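Local coordinates for protein sulfite reductase [ferredoxin] (Mycobacterium tuberculosis, PDB 1ZJ8) that catalyses the ferredoxin-dependent six-electron reduction of sulfite to sulfide, using a siroheme and a [4Fe-4S] cluster, at residues A[353-358]-A[395-400]. Residues are numbered along the deposited sequence; the frame is centred on the assembly and turned at random.
Sequences NAVGVA and LDIPDA
The side-chain amide of Asn353 meets the carboxylate of Asp399 and the backbone carbonyl of Ile397 with its edge: both acceptors lie close to the amide plane and share the nitrogen ND2. Asn353 ND2 donates to Asp399 OD1 over 2.7 Å, arriving on the anti side of the carboxylate and 34° out of its plane. The other bond of this nitrogen, from Asn353 ND2 to Ile397 O, is 3.0 Å long. The carbonyl oxygen is gripped twice, because Asn353 N also reaches Ile397 O, at 2.8 Å, and the two donors come from opposite faces of the carbonyl plane. With CG beside the backbone N (chi1 -63°), the amide starts out on the same side as Asn353 N, and ND2 and N both end up within bonding distance of Ile397 O. The pair is closed by Ile397 N, which donates to Asn353 O at 3.0 Å in a nearly straight bond, making Asn353 and Ile397 an antiparallel hydrogen-bonded pair.

Asp396 and Ile397 together face Asn353 in a G1 beta bulge, whose first residue, Asp396, has the positive phi (61°) of that motif; its carboxylate turns instead to Arg383. Beside the bulge, Ala354 CB touches Leu395 CD2 at 3.8 Å. Val355 CG2 approaches Ile397 CG1 more loosely, at 4.2 Å, their side chains crossing at about a right angle.

Asp399 OD1 also forms a salt bridge with Arg347 of strand 344-347, so this one oxygen, at the start of helix 399-411, is bonded to side chains of two adjacent strands. Strand 353-357 runs between strands 344-347 and 392-397 in an antiparallel sheet of the second ferredoxin-like half domain, away from the siroheme, and Leu402, Leu405 and Ile406 of helix 399-411 pack against Val355 and Ile397.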
ATOM      1  N   ASN A 353       3.013  -8.146 -25.246  1.00 28.38           N
ATOM      2  CA  ASN A 353       3.544  -7.035 -24.480  1.00 28.14           C
ATOM      3  C   ASN A 353       2.744  -6.707 -23.256  1.00 28.02           C
ATOM      4  O   ASN A 353       1.535  -6.877 -23.226  1.00 28.23           O
ATOM      5  CB  ASN A 353       3.571  -5.772 -25.326  1.00 28.38           C
ATOM      6  CG  ASN A 353       4.485  -5.888 -26.505  1.00 28.11           C
ATOM      7  OD1 ASN A 353       5.709  -5.697 -26.398  1.00 25.62           O
ATOM      8  ND2 ASN A 353       3.894  -6.201 -27.659  1.00 28.95           N
ATOM      9  N   ALA A 354       3.435  -6.195 -22.251  1.00 28.21           N
ATOM     10  CA  ALA A 354       2.803  -5.515 -21.120  1.00 28.42           C
ATOM     11  C   ALA A 354       3.044  -3.999 -21.199  1.00 28.41           C
ATOM     12  O   ALA A 354       4.152  -3.551 -21.477  1.00 28.51           O
ATOM     13  CB  ALA A 354       3.368  -6.045 -19.794  1.00 28.71           C
ATOM     14  N   VAL A 355       2.020  -3.225 -20.886  1.00 28.33           N
ATOM     15  CA  VAL A 355       2.073  -1.769 -20.952  1.00 28.46           C
ATOM     16  C   VAL A 355       1.677  -1.224 -19.581  1.00 28.38           C
ATOM     17  O   VAL A 355       0.573  -1.471 -19.117  1.00 28.33           O
ATOM     18  CB  VAL A 355       1.075  -1.264 -22.032  1.00 28.67           C
ATOM     19  CG1 VAL A 355       0.963   0.250 -22.054  1.00 28.16           C
ATOM     20  CG2 VAL A 355       1.482  -1.799 -23.385  1.00 28.89           C
ATOM     21  N   GLY A 356       2.579  -0.507 -18.919  1.00 28.56           N
ATOM     22  CA  GLY A 356       2.256   0.113 -17.619  1.00 28.55           C
ATOM     23  C   GLY A 356       1.960   1.600 -17.768  1.00 28.59           C
ATOM     24  O   GLY A 356       2.664   2.314 -18.491  1.00 28.82           O
ATOM     25  N   VAL A 357       0.928   2.073 -17.086  1.00 28.10           N
ATOM     26  CA  VAL A 357       0.543   3.472 -17.187  1.00 27.98           C
ATOM     27  C   VAL A 357       0.541   4.123 -15.832  1.00 27.75           C
ATOM     28  O   VAL A 357       0.333   3.473 -14.810  1.00 27.63           O
ATOM     29  CB  VAL A 357      -0.853   3.687 -17.792  1.00 27.98           C
ATOM     30  CG1 VAL A 357      -0.821   3.450 -19.273  1.00 28.74           C
ATOM     31  CG2 VAL A 357      -1.903   2.807 -17.124  1.00 27.24           C
ATOM     32  N   ALA A 358       0.748   5.431 -15.842  1.00 27.92           N
ATOM     33  CA  ALA A 358       0.955   6.189 -14.617  1.00 27.99           C
ATOM     34  C   ALA A 358      -0.094   7.264 -14.507  1.00 27.77           C
ATOM     35  O   ALA A 358      -0.001   8.286 -15.173  1.00 27.95           O
ATOM     36  CB  ALA A 358       2.355   6.842 -14.588  1.00 28.23           C
ATOM     37  N   LEU A 395      -1.768  -6.689 -19.559  1.00 30.11           N
ATOM     38  CA  LEU A 395      -0.980  -7.728 -20.229  1.00 30.14           C
ATOM     39  C   LEU A 395      -1.563  -8.172 -21.585  1.00 30.28           C
ATOM     40  O   LEU A 395      -2.677  -7.803 -21.951  1.00 30.24           O
ATOM     41  CB  LEU A 395      -0.857  -8.939 -19.306  1.00 29.92           C
ATOM     42  CG  LEU A 395      -0.519  -8.677 -17.852  1.00 28.83           C
ATOM     43  CD1 LEU A 395      -0.386  -9.993 -17.149  1.00 28.69           C
ATOM     44  CD2 LEU A 395       0.755  -7.899 -17.745  1.00 29.02           C
ATOM     45  N   ASP A 396      -0.790  -8.982 -22.310  1.00 30.64           N
ATOM     46  CA  ASP A 396      -1.239  -9.650 -23.534  1.00 30.81           C
ATOM     47  C   ASP A 396      -1.655  -8.676 -24.626  1.00 31.10           C
ATOM     48  O   ASP A 396      -2.670  -8.890 -25.286  1.00 31.31           O
ATOM     49  CB  ASP A 396      -2.400 -10.587 -23.234  1.00 31.05           C
ATOM     50  CG  ASP A 396      -2.222 -11.355 -21.927  1.00 31.97           C
ATOM     51  OD1 ASP A 396      -1.104 -11.345 -21.367  1.00 31.86           O
ATOM     52  OD2 ASP A 396      -3.219 -11.955 -21.457  1.00 32.30           O
ATOM     53  N   ILE A 397      -0.882  -7.601 -24.795  1.00 31.24           N
ATOM     54  CA  ILE A 397      -1.059  -6.667 -25.905  1.00 31.48           C
ATOM     55  C   ILE A 397      -0.156  -7.134 -27.062  1.00 31.77           C
ATOM     56  O   ILE A 397       1.083  -7.075 -26.950  1.00 31.79           O
ATOM     57  CB  ILE A 397      -0.681  -5.171 -25.519  1.00 31.37           C
ATOM     58  CG1 ILE A 397      -1.372  -4.711 -24.231  1.00 31.82           C
ATOM     59  CG2 ILE A 397      -1.033  -4.198 -26.635  1.00 31.07           C
ATOM     60  CD1 ILE A 397      -2.865  -4.984 -24.168  1.00 31.97           C
ATOM     61  N   PRO A 398      -0.759  -7.602 -28.172  1.00 31.84           N
ATOM     62  CA  PRO A 398       0.060  -7.912 -29.343  1.00 32.16           C
ATOM     63  C   PRO A 398       0.607  -6.659 -30.044  1.00 32.44           C
ATOM     64  O   PRO A 398       0.009  -5.584 -29.958  1.00 32.57           O
ATOM     65  CB  PRO A 398      -0.892  -8.686 -30.258  1.00 32.19           C
ATOM     66  CG  PRO A 398      -2.243  -8.228 -29.878  1.00 32.52           C
ATOM     67  CD  PRO A 398      -2.185  -7.879 -28.406  1.00 32.20           C
ATOM     68  N   ASP A 399       1.745  -6.819 -30.723  1.00 32.58           N
ATOM     69  CA  ASP A 399       2.435  -5.714 -31.385  1.00 32.64           C
ATOM     70  C   ASP A 399       1.554  -4.900 -32.328  1.00 32.66           C
ATOM     71  O   ASP A 399       1.626  -3.672 -32.341  1.00 33.04           O
ATOM     72  CB  ASP A 399       3.659  -6.223 -32.161  1.00 33.04           C
ATOM     73  CG  ASP A 399       4.837  -6.526 -31.264  1.00 33.58           C
ATOM     74  OD1 ASP A 399       4.854  -6.028 -30.138  1.00 33.97           O
ATOM     75  OD2 ASP A 399       5.756  -7.258 -31.683  1.00 35.77           O
ATOM     76  N   ALA A 400       0.739  -5.572 -33.128  1.00 32.56           N
ATOM     77  CA  ALA A 400      -0.140  -4.884 -34.074  1.00 32.73           C
ATOM     78  C   ALA A 400      -1.045  -3.818 -33.416  1.00 33.01           C
ATOM     79  O   ALA A 400      -1.323  -2.767 -33.996  1.00 33.51           O
ATOM     80  CB  ALA A 400      -0.998  -5.909 -34.800  1.00 32.68           C
TER